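Local coordinates for TssK (Serratia sp. FS14, PDB 5Y0E), which serves as a baseplate component of the bacterial type VI secretion system, where it probably links the baseplate to the membrane complex, at the interface of chains A and B. Residues are numbered along the deposited sequence; one frame, centred on the assembly and turned at random. Chains: chain A/B, TssK.

Contact 1: the interface of chains A and B. Residues chain A 250, 253-254; chain B 260, 263-264, 267, 288-289.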
# COMPACT_ATOMS: atom_id res chain seq x y z
N HIS A 250 2.08 -5.81 6.76
CA HIS A 250 0.88 -6.16 6.04
C HIS A 250 1.22 -7.00 4.81
O HIS A 250 0.59 -8.03 4.56
CB HIS A 250 0.12 -4.90 5.65
CG HIS A 250 -1.26 -5.16 5.15
ND1 HIS A 250 -2.29 -5.54 5.98
CD2 HIS A 250 -1.77 -5.13 3.90
CE1 HIS A 250 -3.38 -5.71 5.26
NE2 HIS A 250 -3.09 -5.47 4.00
N HIS A 253 2.18 -10.59 5.68
CA HIS A 253 1.14 -11.48 6.15
C HIS A 253 0.03 -11.71 5.14
O HIS A 253 -0.70 -12.69 5.26
CB HIS A 253 0.56 -10.95 7.44
CG HIS A 253 1.42 -11.22 8.63
ND1 HIS A 253 2.09 -10.22 9.30
CD2 HIS A 253 1.73 -12.37 9.27
CE1 HIS A 253 2.76 -10.74 10.31
NE2 HIS A 253 2.56 -12.04 10.31
N LEU A 254 -0.11 -10.86 4.13
CA LEU A 254 -1.16 -11.05 3.16
C LEU A 254 -1.00 -12.38 2.45
O LEU A 254 0.10 -12.76 2.06
CB LEU A 254 -1.15 -9.93 2.13
CG LEU A 254 -1.86 -8.63 2.45
CD1 LEU A 254 -1.69 -7.67 1.32
CD2 LEU A 254 -3.30 -8.90 2.65
N GLU B 260 -9.76 -4.63 3.72
CA GLU B 260 -8.32 -4.89 3.69
C GLU B 260 -7.57 -3.63 3.28
O GLU B 260 -6.55 -3.29 3.87
CB GLU B 260 -8.02 -6.04 2.74
CG GLU B 260 -6.56 -6.43 2.57
CD GLU B 260 -5.80 -5.59 1.54
OE1 GLU B 260 -6.37 -5.20 0.51
OE2 GLU B 260 -4.64 -5.28 1.80
N PHE B 263 -7.55 -1.35 6.16
CA PHE B 263 -6.68 -1.79 7.23
C PHE B 263 -5.21 -1.54 6.88
O PHE B 263 -4.40 -1.28 7.78
CB PHE B 263 -6.96 -3.27 7.49
CG PHE B 263 -6.25 -3.83 8.65
CD1 PHE B 263 -4.91 -4.19 8.56
CD2 PHE B 263 -6.92 -4.05 9.85
CE1 PHE B 263 -4.25 -4.72 9.63
CE2 PHE B 263 -6.27 -4.59 10.93
CZ PHE B 263 -4.94 -4.93 10.83
N ALA B 264 -4.85 -1.61 5.61
CA ALA B 264 -3.46 -1.41 5.24
C ALA B 264 -3.04 0.02 5.50
O ALA B 264 -2.03 0.26 6.18
CB ALA B 264 -3.21 -1.80 3.79
N LEU B 267 -2.87 0.60 9.40
CA LEU B 267 -1.74 -0.02 10.06
C LEU B 267 -0.47 0.80 9.85
O LEU B 267 0.30 1.02 10.78
CB LEU B 267 -1.60 -1.45 9.56
CG LEU B 267 -0.42 -2.25 10.07
CD1 LEU B 267 -0.42 -2.28 11.55
CD2 LEU B 267 -0.49 -3.62 9.55
N VAL B 288 -2.57 -8.18 12.71
CA VAL B 288 -2.52 -8.81 11.40
C VAL B 288 -3.93 -8.88 10.85
O VAL B 288 -4.84 -9.32 11.54
CB VAL B 288 -1.92 -10.22 11.47
CG1 VAL B 288 -1.93 -10.85 10.13
CG2 VAL B 288 -0.54 -10.17 12.03
N TYR B 289 -4.11 -8.51 9.59
CA TYR B 289 -5.45 -8.53 9.03
C TYR B 289 -6.00 -9.95 9.02
O TYR B 289 -5.34 -10.89 8.58
CB TYR B 289 -5.43 -7.99 7.62
CG TYR B 289 -6.78 -7.91 6.98
CD1 TYR B 289 -7.66 -6.90 7.30
CD2 TYR B 289 -7.17 -8.83 6.03
CE1 TYR B 289 -8.88 -6.82 6.70
CE2 TYR B 289 -8.39 -8.75 5.43
CZ TYR B 289 -9.24 -7.74 5.77
OH TYR B 289 -10.46 -7.64 5.18
O HOH W 1 -1.97 -7.08 7.93
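A:His250 lies in the last turn of helix 229-253 and reaches helix 259-273 of chain B, while A:His253, with helical backbone angles at the helix end, meets B:Val288 in an extended loop. This is a patch of the TssK subunit interface in which the end of one helix meets a helix and a loop of the neighbouring subunit, built around two histidines. With CG anti to the backbone N (chi1 -168°), the imidazole of A:His250 points away from its own helix, toward helix 259-273 and the B:Tyr289 loop of chain B. Its NE2 donates to the carboxylate OE2 of B:Glu260 at 2.7 Å, a nearly straight bond. The acceptor lies in the imidazole plane and takes the proton on its anti lone pair, with ring and carboxylate only 21° from coplanar. Such a pairing would favour a positive imidazole, though protonation is not seen. The other ring nitrogen, ND1, lies 2.5 Å from water 1, which also meets the backbone N of B:Tyr289 at 3.1 Å, so both nitrogens of the imidazole are tied to chain B. The methyl CB of B:Ala264 covers one face of the ring, offset toward its rim, and the CB of B:Tyr289 packs 3.9 Å from CE1 of A:His250. B:Glu260 bends at chi2 (-84°) to bring its carboxylate back toward the histidine, and A:Leu254 crosses it at about a right angle. Further along, B:Val288 splits its branches over A:His253: CG1 touches CB at 3.7 Å, whereas CG2 sits over the centre of the imidazole, 3.8 Å from the ring centroid.

Contact 2: the interface of chains A and B. Residues chain A 350, 352, 434; chain B 392-395.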
# COMPACT_ATOMS: atom_id res chain seq x y z
N ARG A 350 24.26 -6.02 25.76
CA ARG A 350 24.22 -5.04 26.83
C ARG A 350 23.10 -5.47 27.75
O ARG A 350 22.13 -5.99 27.30
CB ARG A 350 23.96 -3.63 26.32
CG ARG A 350 22.62 -3.08 26.74
CD ARG A 350 22.66 -1.62 27.09
NE ARG A 350 22.26 -1.37 28.46
CZ ARG A 350 21.25 -1.93 29.07
NH1 ARG A 350 20.98 -1.64 30.31
NH2 ARG A 350 20.50 -2.79 28.45
N ASP A 352 21.40 -4.91 32.10
CA ASP A 352 21.48 -4.16 33.33
C ASP A 352 22.05 -4.97 34.47
O ASP A 352 21.47 -5.07 35.51
CB ASP A 352 20.13 -3.59 33.69
CG ASP A 352 19.90 -2.26 33.09
OD1 ASP A 352 20.69 -1.37 33.34
OD2 ASP A 352 18.93 -2.06 32.36
N GLY A 434 17.03 -5.89 31.20
CA GLY A 434 17.41 -4.90 30.23
C GLY A 434 18.12 -5.43 29.01
O GLY A 434 18.55 -4.63 28.18
N VAL B 392 25.24 -0.51 36.14
CA VAL B 392 25.74 0.01 34.88
C VAL B 392 24.85 1.17 34.50
O VAL B 392 23.76 1.33 35.03
CB VAL B 392 25.75 -1.09 33.80
CG1 VAL B 392 24.41 -1.17 33.13
CG2 VAL B 392 26.85 -0.85 32.83
N ALA B 393 25.33 2.01 33.61
CA ALA B 393 24.54 3.14 33.17
C ALA B 393 23.18 2.63 32.70
O ALA B 393 23.12 1.65 31.96
CB ALA B 393 25.22 3.89 32.04
N PRO B 394 22.09 3.26 33.11
CA PRO B 394 20.81 2.97 32.49
C PRO B 394 20.90 3.22 31.00
O PRO B 394 21.86 3.77 30.48
CB PRO B 394 19.85 3.96 33.15
CG PRO B 394 20.60 4.61 34.21
CD PRO B 394 22.04 4.47 33.94
N ARG B 395 19.85 2.84 30.32
CA ARG B 395 19.83 2.86 28.88
C ARG B 395 19.31 4.16 28.35
O ARG B 395 19.54 4.48 27.18
CB ARG B 395 18.95 1.73 28.40
CG ARG B 395 18.78 0.69 29.47
CD ARG B 395 17.63 -0.25 29.15
NE ARG B 395 17.86 -0.84 27.85
CZ ARG B 395 16.88 -1.27 27.07
NH1 ARG B 395 15.61 -1.16 27.47
NH2 ARG B 395 17.16 -1.81 25.90
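A:Arg350 and B:Arg395 cross at about a right angle where two TssK subunits meet, in this type VI secretion baseplate family. The contact uses the aliphatic stem of one arginine and the flat head of the other: CG of B:Arg395 lies over a face of the A:Arg350 guanidinium, toward its rim and 3.6 Å from CZ. The two guanidinium planes are turned 34° from each other, and NE of B:Arg395 comes near NH2 of A:Arg350. The backbone O of A:Gly434 lies over a face of the B:Arg395 guanidinium, 3.9 Å from its CZ. Next to this pair, CG1 of B:Val392 meets the carboxylate OD1 of A:Asp352 at 3.7 Å, the two side chains again crossing nearly at right angles. B:Ala393 and B:Pro394 join these two touching points in a loop that runs past the aspartate. The carboxylate probably eases the like charges, since OD2 of A:Asp352 lies 4.8 Å from NE of B:Arg395.

Behind the front, chain A holds its own arginine in place. NH1 of A:Arg350 makes a salt bridge to OD2 of A:Asp352 at 2.9 Å, weak as a hydrogen bond. NH2 donates to the same A:Gly434 O at 2.7 Å; that oxygen lies in the guanidinium plane, although the donor stands well above the carbonyl plane. Held at its rim by both partners, the guanidinium turns a face to B:Arg395. Bends at chi2 and chi3 (142° and -119°) carry it there from the end of strand 343-350.

The C-alpha centres of contact 1 and contact 2 are about 35 Å apart, and the two have no residue or secondary-structure element in common. Contact 1 joins the helical middle of the two chains, whereas contact 2 joins strand and loop regions nearer the C-terminus. Two well-separated points on one A–B interface would probably limit rocking of one subunit against the other and help fix their relative orientation. The interface as a whole is not an exact two-fold, which is consistent with a head-to-tail arrangement suited to closing the deposited three-subunit assembly, probably the form in which TssK enters the baseplate.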